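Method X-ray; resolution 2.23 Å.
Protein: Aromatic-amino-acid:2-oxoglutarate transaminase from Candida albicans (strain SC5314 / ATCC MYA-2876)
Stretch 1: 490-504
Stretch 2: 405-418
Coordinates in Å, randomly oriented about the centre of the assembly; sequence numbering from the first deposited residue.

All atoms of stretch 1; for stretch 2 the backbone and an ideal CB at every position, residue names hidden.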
ATOM      1  N   ARG B 490      -1.286 -22.166 -19.808  1.00 37.46           N
ATOM      2  CA  ARG B 490      -0.845 -20.784 -20.094  1.00 35.39           C
ATOM      3  C   ARG B 490       0.671 -20.808 -20.078  1.00 35.30           C
ATOM      4  O   ARG B 490       1.242 -21.307 -19.076  1.00 32.44           O
ATOM      5  CB  ARG B 490      -1.343 -19.777 -19.051  1.00 35.98           C
ATOM      6  CG  ARG B 490      -1.013 -18.327 -19.397  1.00 35.06           C
ATOM      7  CD  ARG B 490      -1.248 -17.401 -18.220  1.00 34.78           C
ATOM      8  NE  ARG B 490      -0.181 -17.536 -17.251  1.00 35.79           N
ATOM      9  CZ  ARG B 490      -0.101 -16.881 -16.115  1.00 34.48           C
ATOM     10  NH1 ARG B 490      -1.037 -16.011 -15.783  1.00 36.41           N
ATOM     11  NH2 ARG B 490       0.914 -17.100 -15.301  1.00 35.35           N
ATOM     12  N   LEU B 491       1.273 -20.209 -21.097  1.00 36.86           N
ATOM     13  CA  LEU B 491       2.747 -20.094 -21.229  1.00 38.90           C
ATOM     14  C   LEU B 491       3.105 -18.626 -21.127  1.00 38.30           C
ATOM     15  O   LEU B 491       2.364 -17.824 -21.712  1.00 38.43           O
ATOM     16  CB  LEU B 491       3.186 -20.652 -22.582  1.00 41.42           C
ATOM     17  CG  LEU B 491       2.594 -22.013 -22.958  1.00 38.36           C
ATOM     18  CD1 LEU B 491       3.035 -22.383 -24.361  1.00 42.77           C
ATOM     19  CD2 LEU B 491       3.022 -23.076 -21.962  1.00 38.88           C
ATOM     20  N   CYS B 492       4.162 -18.310 -20.380  1.00 37.39           N
ATOM     21  CA  CYS B 492       4.720 -16.950 -20.290  1.00 41.32           C
ATOM     22  C   CYS B 492       6.193 -16.945 -20.721  1.00 39.55           C
ATOM     23  O   CYS B 492       6.985 -17.686 -20.105  1.00 42.09           O
ATOM     24  CB  CYS B 492       4.567 -16.384 -18.886  1.00 41.88           C
ATOM     25  SG  CYS B 492       5.271 -14.721 -18.776  1.00 42.15           S
ATOM     26  N   TYR B 493       6.517 -16.113 -21.715  1.00 38.97           N
ATOM     27  CA  TYR B 493       7.865 -15.956 -22.340  1.00 42.17           C
ATOM     28  C   TYR B 493       8.522 -14.659 -21.840  1.00 41.11           C
ATOM     29  O   TYR B 493       9.442 -14.136 -22.485  1.00 43.35           O
ATOM     30  CB  TYR B 493       7.751 -15.990 -23.870  1.00 39.49           C
ATOM     31  CG  TYR B 493       6.633 -15.145 -24.415  1.00 38.53           C
ATOM     32  CD1 TYR B 493       6.806 -13.779 -24.589  1.00 41.53           C
ATOM     33  CD2 TYR B 493       5.386 -15.680 -24.677  1.00 38.83           C
ATOM     34  CE1 TYR B 493       5.784 -12.972 -25.055  1.00 39.09           C
ATOM     35  CE2 TYR B 493       4.360 -14.895 -25.186  1.00 38.92           C
ATOM     36  CZ  TYR B 493       4.561 -13.538 -25.364  1.00 38.66           C
ATOM     37  OH  TYR B 493       3.558 -12.745 -25.807  1.00 39.15           O
ATOM     38  N   ALA B 494       8.047 -14.128 -20.712  1.00 43.42           N
ATOM     39  CA  ALA B 494       8.561 -12.874 -20.123  1.00 44.70           C
ATOM     40  C   ALA B 494       9.756 -13.184 -19.220  1.00 40.26           C
ATOM     41  O   ALA B 494      10.614 -12.308 -19.089  1.00 41.73           O
ATOM     42  CB  ALA B 494       7.454 -12.161 -19.369  1.00 47.80           C
ATOM     43  N   LEU B 495       9.817 -14.378 -18.628  1.00 41.08           N
ATOM     44  CA  LEU B 495      10.766 -14.678 -17.523  1.00 46.40           C
ATOM     45  C   LEU B 495      12.128 -15.104 -18.102  1.00 46.31           C
ATOM     46  O   LEU B 495      13.161 -14.745 -17.522  1.00 49.04           O
ATOM     47  CB  LEU B 495      10.183 -15.749 -16.584  1.00 51.45           C
ATOM     48  CG  LEU B 495      10.166 -15.391 -15.087  1.00 59.11           C
ATOM     49  CD1 LEU B 495      10.065 -16.638 -14.239  1.00 59.91           C
ATOM     50  CD2 LEU B 495      11.379 -14.555 -14.641  1.00 60.33           C
ATOM     51  N   ALA B 496      12.143 -15.844 -19.202  1.00 44.67           N
ATOM     52  CA  ALA B 496      13.371 -16.462 -19.748  1.00 47.25           C
ATOM     53  C   ALA B 496      14.490 -15.418 -19.834  1.00 45.16           C
ATOM     54  O   ALA B 496      14.168 -14.287 -20.161  1.00 46.24           O
ATOM     55  CB  ALA B 496      13.055 -17.036 -21.106  1.00 48.52           C
ATOM     56  N   ASN B 497      15.743 -15.819 -19.602  1.00 45.50           N
ATOM     57  CA  ASN B 497      16.974 -14.967 -19.665  1.00 49.25           C
ATOM     58  C   ASN B 497      17.431 -14.756 -21.117  1.00 44.37           C
ATOM     59  O   ASN B 497      18.052 -13.721 -21.387  1.00 49.48           O
ATOM     60  CB  ASN B 497      18.135 -15.560 -18.852  1.00 45.44           C
ATOM     61  CG  ASN B 497      17.812 -15.680 -17.380  1.00 46.92           C
ATOM     62  OD1 ASN B 497      17.591 -14.676 -16.706  1.00 51.42           O
ATOM     63  ND2 ASN B 497      17.756 -16.897 -16.868  1.00 42.96           N
ATOM     64  N   ASN B 498      17.133 -15.695 -22.015  1.00 42.46           N
ATOM     65  CA  ASN B 498      17.686 -15.708 -23.396  1.00 45.06           C
ATOM     66  C   ASN B 498      16.856 -16.624 -24.313  1.00 46.60           C
ATOM     67  O   ASN B 498      16.036 -17.445 -23.817  1.00 51.47           O
ATOM     68  CB  ASN B 498      19.182 -16.092 -23.397  1.00 42.47           C
ATOM     69  CG  ASN B 498      19.492 -17.371 -22.636  1.00 42.92           C
ATOM     70  OD1 ASN B 498      18.977 -18.436 -22.978  1.00 39.51           O
ATOM     71  ND2 ASN B 498      20.313 -17.286 -21.593  1.00 41.83           N
ATOM     72  N   ASP B 499      17.103 -16.487 -25.612  1.00 48.17           N
ATOM     73  CA  ASP B 499      16.496 -17.264 -26.720  1.00 49.93           C
ATOM     74  C   ASP B 499      16.706 -18.763 -26.490  1.00 49.30           C
ATOM     75  O   ASP B 499      15.787 -19.539 -26.812  1.00 51.06           O
ATOM     76  CB  ASP B 499      17.109 -16.842 -28.061  1.00 53.92           C
ATOM     77  CG  ASP B 499      16.909 -15.380 -28.416  1.00 52.82           C
ATOM     78  OD1 ASP B 499      16.172 -14.703 -27.710  1.00 57.90           O
ATOM     79  OD2 ASP B 499      17.501 -14.939 -29.398  1.00 63.17           O
ATOM     80  N   GLU B 500      17.874 -19.164 -25.987  1.00 47.41           N
ATOM     81  CA  GLU B 500      18.202 -20.598 -25.751  1.00 53.77           C
ATOM     82  C   GLU B 500      17.176 -21.186 -24.763  1.00 47.61           C
ATOM     83  O   GLU B 500      16.662 -22.308 -25.013  1.00 42.72           O
ATOM     84  CB  GLU B 500      19.652 -20.763 -25.270  1.00 60.68           C
ATOM     85  CG  GLU B 500      20.697 -20.398 -26.323  1.00 65.38           C
ATOM     86  CD  GLU B 500      20.882 -18.906 -26.591  1.00 69.48           C
ATOM     87  OE1 GLU B 500      21.043 -18.142 -25.609  1.00 63.63           O
ATOM     88  OE2 GLU B 500      20.864 -18.502 -27.787  1.00 74.58           O
ATOM     89  N   GLU B 501      16.839 -20.451 -23.698  1.00 47.41           N
ATOM     90  CA  GLU B 501      15.866 -20.935 -22.681  1.00 42.46           C
ATOM     91  C   GLU B 501      14.479 -21.027 -23.306  1.00 41.66           C
ATOM     92  O   GLU B 501      13.741 -21.949 -22.941  1.00 41.84           O
ATOM     93  CB  GLU B 501      15.858 -20.059 -21.450  1.00 41.28           C
ATOM     94  CG  GLU B 501      17.065 -20.286 -20.564  1.00 46.38           C
ATOM     95  CD  GLU B 501      17.152 -19.297 -19.418  1.00 48.95           C
ATOM     96  OE1 GLU B 501      16.104 -18.641 -19.123  1.00 49.02           O
ATOM     97  OE2 GLU B 501      18.262 -19.168 -18.840  1.00 51.02           O
ATOM     98  N   ILE B 502      14.142 -20.126 -24.232  1.00 39.55           N
ATOM     99  CA  ILE B 502      12.793 -20.135 -24.869  1.00 43.23           C
ATOM    100  C   ILE B 502      12.685 -21.351 -25.787  1.00 45.78           C
ATOM    101  O   ILE B 502      11.667 -22.074 -25.676  1.00 45.66           O
ATOM    102  CB  ILE B 502      12.510 -18.816 -25.598  1.00 43.55           C
ATOM    103  CG1 ILE B 502      12.338 -17.704 -24.555  1.00 43.62           C
ATOM    104  CG2 ILE B 502      11.303 -18.973 -26.518  1.00 41.75           C
ATOM    105  CD1 ILE B 502      12.289 -16.316 -25.114  1.00 47.29           C
ATOM    106  N   LEU B 503      13.703 -21.591 -26.626  1.00 45.78           N
ATOM    107  CA  LEU B 503      13.675 -22.740 -27.573  1.00 44.32           C
ATOM    108  C   LEU B 503      13.595 -24.015 -26.740  1.00 39.87           C
ATOM    109  O   LEU B 503      12.780 -24.859 -27.077  1.00 44.10           O
ATOM    110  CB  LEU B 503      14.886 -22.713 -28.519  1.00 44.74           C
ATOM    111  CG  LEU B 503      14.902 -21.533 -29.504  1.00 48.96           C
ATOM    112  CD1 LEU B 503      16.235 -21.435 -30.241  1.00 53.64           C
ATOM    113  CD2 LEU B 503      13.751 -21.613 -30.499  1.00 46.08           C
ATOM    114  N   GLU B 504      14.359 -24.091 -25.650  1.00 40.03           N
ATOM    115  CA  GLU B 504      14.504 -25.320 -24.834  1.00 40.62           C
ATOM    116  C   GLU B 504      13.211 -25.534 -24.046  1.00 40.32           C
ATOM    117  O   GLU B 504      12.833 -26.693 -23.883  1.00 37.24           O
ATOM    118  CB  GLU B 504      15.738 -25.232 -23.927  1.00 41.71           C
ATOM    119  CG  GLU B 504      15.910 -26.401 -22.955  1.00 42.43           C
ATOM    120  CD  GLU B 504      16.038 -27.811 -23.529  1.00 43.45           C
ATOM    121  OE1 GLU B 504      16.337 -27.973 -24.743  1.00 40.69           O
ATOM    122  OE2 GLU B 504      15.833 -28.761 -22.744  1.00 46.00           O
ATOM    123  N   UNK B 405      11.222  -6.805 -28.254  1.00 39.29           N
ATOM    124  CA  UNK B 405      11.724  -7.980 -27.481  1.00 41.92           C
ATOM    125  C   UNK B 405      10.602  -9.023 -27.359  1.00 41.53           C
ATOM    126  O   UNK B 405      10.826 -10.209 -27.695  1.00 41.88           O
ATOM    127  CB  UNK B 405      12.209  -7.560 -26.092  1.00 41.92           C
ATOM    128  N   UNK B 406       9.451  -8.584 -26.838  1.00 39.73           N
ATOM    129  CA  UNK B 406       8.258  -9.418 -26.574  1.00 41.36           C
ATOM    130  C   UNK B 406       7.803 -10.055 -27.886  1.00 39.48           C
ATOM    131  O   UNK B 406       7.485 -11.262 -27.874  1.00 37.43           O
ATOM    132  CB  UNK B 406       7.128  -8.592 -25.957  1.00 41.36           C
ATOM    133  N   UNK B 407       7.783  -9.268 -28.966  1.00 38.81           N
ATOM    134  CA  UNK B 407       7.395  -9.738 -30.313  1.00 40.36           C
ATOM    135  C   UNK B 407       8.330 -10.873 -30.722  1.00 41.51           C
ATOM    136  O   UNK B 407       7.816 -11.914 -31.170  1.00 40.35           O
ATOM    137  CB  UNK B 407       7.446  -8.602 -31.336  1.00 40.36           C
ATOM    138  N   UNK B 408       9.639 -10.682 -30.601  1.00 40.39           N
ATOM    139  CA  UNK B 408      10.619 -11.725 -30.987  1.00 43.30           C
ATOM    140  C   UNK B 408      10.382 -12.944 -30.083  1.00 44.53           C
ATOM    141  O   UNK B 408      10.324 -14.080 -30.625  1.00 42.31           O
ATOM    142  CB  UNK B 408      12.058 -11.220 -30.861  1.00 43.30           C
ATOM    143  N   UNK B 409      10.230 -12.724 -28.766  1.00 38.11           N
ATOM    144  CA  UNK B 409      10.094 -13.813 -27.762  1.00 41.25           C
ATOM    145  C   UNK B 409       8.856 -14.646 -28.110  1.00 42.53           C
ATOM    146  O   UNK B 409       8.974 -15.896 -28.189  1.00 38.42           O
ATOM    147  CB  UNK B 409       9.983 -13.253 -26.343  1.00 41.25           C
ATOM    148  N   UNK B 410       7.722 -13.993 -28.376  1.00 40.01           N
ATOM    149  CA  UNK B 410       6.453 -14.724 -28.640  1.00 43.16           C
ATOM    150  C   UNK B 410       6.620 -15.623 -29.875  1.00 42.60           C
ATOM    151  O   UNK B 410       6.193 -16.813 -29.825  1.00 42.59           O
ATOM    152  CB  UNK B 410       5.294 -13.748 -28.851  1.00 43.16           C
ATOM    153  N   UNK B 411       7.202 -15.090 -30.947  1.00 39.93           N
ATOM    154  CA  UNK B 411       7.343 -15.834 -32.233  1.00 43.38           C
ATOM    155  C   UNK B 411       8.305 -17.023 -32.059  1.00 42.42           C
ATOM    156  O   UNK B 411       8.026 -18.113 -32.615  1.00 41.76           O
ATOM    157  CB  UNK B 411       7.853 -14.909 -33.340  1.00 43.38           C
ATOM    158  N   UNK B 412       9.396 -16.819 -31.327  1.00 39.35           N
ATOM    159  CA  UNK B 412      10.384 -17.878 -31.011  1.00 43.56           C
ATOM    160  C   UNK B 412       9.661 -19.047 -30.325  1.00 44.06           C
ATOM    161  O   UNK B 412       9.692 -20.175 -30.854  1.00 40.51           O
ATOM    162  CB  UNK B 412      11.502 -17.339 -30.117  1.00 43.56           C
ATOM    163  N   UNK B 413       8.969 -18.784 -29.216  1.00 44.77           N
ATOM    164  CA  UNK B 413       8.238 -19.845 -28.473  1.00 42.89           C
ATOM    165  C   UNK B 413       7.267 -20.548 -29.426  1.00 40.98           C
ATOM    166  O   UNK B 413       7.178 -21.792 -29.360  1.00 40.63           O
ATOM    167  CB  UNK B 413       7.481 -19.262 -27.278  1.00 42.89           C
ATOM    168  N   UNK B 414       6.560 -19.780 -30.265  1.00 40.42           N
ATOM    169  CA  UNK B 414       5.594 -20.341 -31.250  1.00 41.40           C
ATOM    170  C   UNK B 414       6.340 -21.217 -32.277  1.00 41.64           C
ATOM    171  O   UNK B 414       5.806 -22.299 -32.580  1.00 40.63           O
ATOM    172  CB  UNK B 414       4.837 -19.220 -31.965  1.00 41.40           C
ATOM    173  N   UNK B 415       7.508 -20.783 -32.776  1.00 39.98           N
ATOM    174  CA  UNK B 415       8.376 -21.581 -33.681  1.00 41.24           C
ATOM    175  C   UNK B 415       8.741 -22.890 -32.957  1.00 40.89           C
ATOM    176  O   UNK B 415       8.413 -23.986 -33.455  1.00 43.41           O
ATOM    177  CB  UNK B 415       9.636 -20.807 -34.074  1.00 41.24           C
ATOM    178  N   UNK B 416       9.312 -22.798 -31.759  1.00 39.39           N
ATOM    179  CA  UNK B 416       9.749 -23.983 -30.971  1.00 42.34           C
ATOM    180  C   UNK B 416       8.618 -25.013 -30.927  1.00 42.45           C
ATOM    181  O   UNK B 416       8.926 -26.204 -30.849  1.00 48.42           O
ATOM    182  CB  UNK B 416      10.153 -23.582 -29.551  1.00 42.34           C
ATOM    183  N   UNK B 417       7.357 -24.574 -31.008  1.00 44.82           N
ATOM    184  CA  UNK B 417       6.164 -25.456 -30.854  1.00 41.25           C
ATOM    185  C   UNK B 417       5.800 -25.995 -32.240  1.00 44.66           C
ATOM    186  O   UNK B 417       5.557 -27.229 -32.351  1.00 45.10           O
ATOM    187  CB  UNK B 417       4.982 -24.707 -30.236  1.00 41.25           C
ATOM    188  N   UNK B 418       5.762 -25.122 -33.251  1.00 40.46           N
ATOM    189  CA  UNK B 418       5.329 -25.472 -34.632  1.00 44.58           C
ATOM    190  C   UNK B 418       6.258 -26.544 -35.237  1.00 42.20           C
ATOM    191  O   UNK B 418       5.762 -27.381 -36.005  1.00 43.99           O
ATOM    192  CB  UNK B 418       5.320 -24.228 -35.523  1.00 44.58           C
TER

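The backbone of 405-418 is helical throughout, and its helical phi/psi values exclude no ordinary residue; proline is disfavoured where the amide donates to a carbonyl one turn back. Position 405 has nothing of stretch 1 within 5.5 Å of its ideal CB, so almost any side chain would fit; it is Asn405, which makes no contact here.

At position 406 CA-to-CB points sideways, and the ideal CB lies 4.7 Å from Tyr493 CE1. A long or flat apolar group could reach past that ring toward Ala494. The residue is Tyr406, whose ring meets both neighbours with its edge: its CD1 is 3.8 Å from Tyr493 CE1, and its CE1 is 3.8 Å from Ala494 CB. Position 407 points away and leaves the choice open; it is Ser407.

Position 408 points sideways into space free of stretch 1, with the carboxylate of Asp499 some way off. A long polar or basic residue would suit, as would an aromatic one. Tyr408, with chi1 t, brings CE2 to 3.2 Å from Asp499 OD2, which lies at the ring edge, where the positively polarised C-H groups are.

Position 409 is the most informative. Its CB points toward stretch 1, 3.7 Å from Tyr493 CD1 and 4.0 Å from Ile502 CD1, so a slim, apolar first part suits best. Farther out, the turn presents the carbonyls of Tyr493 and Ala496, calling for a long donor, lysine or arginine. Arg409 is nearly extended (chi2 and chi3 both t). Its NH1 donates to Tyr493 O at 2.7 Å and to Ala496 O at 3.1 Å, while NH2 donates to Ala496 O at 2.8 Å. Two nitrogens thus bind the turn, which a single ammonium could not do in this way. The aliphatic portion packs on Ile502, CG to CD1 3.5 Å.

At 410 the ideal CB is 3.6 Å from Tyr493 CZ, which favours a methylene over the ring, with the remainder free to turn aside. Lys410 places CB 4.0 Å from the ring centroid, a CH-pi contact, and its end leads away from stretch 1. Position 411 is out of reach of stretch 1, so many polar side chains would do; it is Asp411, whose OD1 takes a salt bridge from Lys410 NZ at 3.1 Å.

Position 412 faces Ile502 and Leu503, and a branched or long aliphatic residue is expected. Leu412 sets CD2 3.6 Å from Asp499 CB and CG 3.8 Å from Leu503 CD2. Position 413, sideways beside Ile502 CG2 and Tyr493 CB, also suits an aliphatic residue; Leu413 CD2 lies 3.9 Å from Tyr493 CD2 and 4.1 Å from Leu491 CB.

Position 414 is unconstrained and is Leu414. At 415 a medium or large side chain could approach Leu503; Tyr415 does so with its ring edge. Position 416 points toward stretch 1, its CB 3.8 Å from Leu503 O, so a small residue fits most easily: Ser416, whose OG donates to Leu413 O at 2.5 Å. From 417 a long aliphatic could reach Leu491, and Ile417 CD1 lies 4.1 Å from Leu491 CD1. Position 418, out of reach, is Phe418.

Stretch 2, residues 405-418: NYSYRKDLLLYSIF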
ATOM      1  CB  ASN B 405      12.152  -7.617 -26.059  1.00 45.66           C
ATOM      2  CG  ASN B 405      13.648  -7.563 -25.866  1.00 50.70           C
ATOM      3  OD1 ASN B 405      14.254  -8.540 -25.418  1.00 55.46           O
ATOM      4  ND2 ASN B 405      14.236  -6.410 -26.154  1.00 56.90           N
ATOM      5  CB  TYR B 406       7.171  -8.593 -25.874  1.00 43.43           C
ATOM      6  CG  TYR B 406       7.321  -8.557 -24.374  1.00 48.98           C
ATOM      7  CD1 TYR B 406       6.932  -9.629 -23.598  1.00 57.81           C
ATOM      8  CD2 TYR B 406       7.881  -7.473 -23.719  1.00 51.00           C
ATOM      9  CE1 TYR B 406       7.083  -9.623 -22.220  1.00 64.34           C
ATOM     10  CE2 TYR B 406       8.030  -7.446 -22.340  1.00 50.19           C
ATOM     11  CZ  TYR B 406       7.617  -8.520 -21.587  1.00 51.87           C
ATOM     12  OH  TYR B 406       7.748  -8.528 -20.237  1.00 54.70           O
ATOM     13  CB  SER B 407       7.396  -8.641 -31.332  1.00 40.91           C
ATOM     14  OG  SER B 407       7.167  -9.169 -32.642  1.00 37.48           O
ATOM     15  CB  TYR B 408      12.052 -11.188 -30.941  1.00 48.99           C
ATOM     16  CG  TYR B 408      13.108 -12.173 -31.373  1.00 54.33           C
ATOM     17  CD1 TYR B 408      13.201 -12.587 -32.695  1.00 67.76           C
ATOM     18  CD2 TYR B 408      14.019 -12.700 -30.466  1.00 64.70           C
ATOM     19  CE1 TYR B 408      14.157 -13.504 -33.110  1.00 68.05           C
ATOM     20  CE2 TYR B 408      14.988 -13.612 -30.865  1.00 68.51           C
ATOM     21  CZ  TYR B 408      15.054 -14.016 -32.191  1.00 70.23           C
ATOM     22  OH  TYR B 408      15.998 -14.903 -32.612  1.00 73.12           O
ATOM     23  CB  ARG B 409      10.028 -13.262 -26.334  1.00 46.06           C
ATOM     24  CG  ARG B 409      11.385 -12.943 -25.723  1.00 45.30           C
ATOM     25  CD  ARG B 409      11.260 -12.022 -24.524  1.00 47.06           C
ATOM     26  NE  ARG B 409      12.534 -11.884 -23.854  1.00 40.06           N
ATOM     27  CZ  ARG B 409      12.883 -12.553 -22.774  1.00 40.05           C
ATOM     28  NH1 ARG B 409      12.018 -13.349 -22.163  1.00 42.08           N
ATOM     29  NH2 ARG B 409      14.095 -12.400 -22.276  1.00 38.88           N
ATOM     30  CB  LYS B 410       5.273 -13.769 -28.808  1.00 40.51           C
ATOM     31  CG  LYS B 410       3.957 -14.477 -29.100  1.00 40.18           C
ATOM     32  CD  LYS B 410       3.645 -14.552 -30.573  1.00 41.82           C
ATOM     33  CE  LYS B 410       3.143 -13.235 -31.125  1.00 44.08           C
ATOM     34  NZ  LYS B 410       2.681 -13.384 -32.524  1.00 45.69           N
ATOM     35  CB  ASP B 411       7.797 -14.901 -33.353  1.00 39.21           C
ATOM     36  CG  ASP B 411       6.769 -13.852 -33.718  1.00 42.83           C
ATOM     37  OD1 ASP B 411       5.557 -14.038 -33.368  1.00 39.17           O
ATOM     38  OD2 ASP B 411       7.192 -12.853 -34.334  1.00 42.33           O
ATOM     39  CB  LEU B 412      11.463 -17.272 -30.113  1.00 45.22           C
ATOM     40  CG  LEU B 412      12.821 -17.956 -30.141  1.00 49.31           C
ATOM     41  CD1 LEU B 412      13.423 -17.941 -31.548  1.00 48.77           C
ATOM     42  CD2 LEU B 412      13.746 -17.273 -29.139  1.00 48.43           C
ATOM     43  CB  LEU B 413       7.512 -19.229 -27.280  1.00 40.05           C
ATOM     44  CG  LEU B 413       6.621 -20.187 -26.504  1.00 41.40           C
ATOM     45  CD1 LEU B 413       7.459 -21.300 -25.893  1.00 44.10           C
ATOM     46  CD2 LEU B 413       5.825 -19.435 -25.443  1.00 41.59           C
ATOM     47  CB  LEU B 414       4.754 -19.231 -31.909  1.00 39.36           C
ATOM     48  CG  LEU B 414       3.329 -19.106 -31.359  1.00 39.59           C
ATOM     49  CD1 LEU B 414       3.349 -18.594 -29.932  1.00 42.25           C
ATOM     50  CD2 LEU B 414       2.472 -18.212 -32.219  1.00 36.84           C
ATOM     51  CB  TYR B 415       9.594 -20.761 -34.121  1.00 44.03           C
ATOM     52  CG  TYR B 415      10.581 -21.488 -35.011  1.00 48.18           C
ATOM     53  CD1 TYR B 415      10.312 -21.684 -36.356  1.00 46.35           C
ATOM     54  CD2 TYR B 415      11.785 -21.968 -34.513  1.00 49.43           C
ATOM     55  CE1 TYR B 415      11.195 -22.365 -37.172  1.00 49.48           C
ATOM     56  CE2 TYR B 415      12.682 -22.650 -35.318  1.00 51.15           C
ATOM     57  CZ  TYR B 415      12.384 -22.847 -36.655  1.00 51.81           C
ATOM     58  OH  TYR B 415      13.244 -23.517 -37.476  1.00 54.25           O
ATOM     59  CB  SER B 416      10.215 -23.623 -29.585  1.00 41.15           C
ATOM     60  OG  SER B 416       9.120 -23.267 -28.758  1.00 43.34           O
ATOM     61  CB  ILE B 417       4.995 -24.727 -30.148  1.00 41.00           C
ATOM     62  CG1 ILE B 417       5.282 -24.478 -28.659  1.00 38.67           C
ATOM     63  CG2 ILE B 417       3.677 -25.479 -30.340  1.00 38.70           C
ATOM     64  CD1 ILE B 417       4.421 -23.399 -28.031  1.00 40.39           C
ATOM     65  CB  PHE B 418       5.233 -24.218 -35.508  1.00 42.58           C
ATOM     66  CG  PHE B 418       4.116 -23.272 -35.140  1.00 43.85           C
ATOM     67  CD1 PHE B 418       2.893 -23.747 -34.666  1.00 43.57           C
ATOM     68  CD2 PHE B 418       4.274 -21.903 -35.297  1.00 42.29           C
ATOM     69  CE1 PHE B 418       1.866 -22.871 -34.354  1.00 43.57           C
ATOM     70  CE2 PHE B 418       3.241 -21.026 -34.994  1.00 43.40           C
ATOM     71  CZ  PHE B 418       2.043 -21.509 -34.507  1.00 44.33           C
TER
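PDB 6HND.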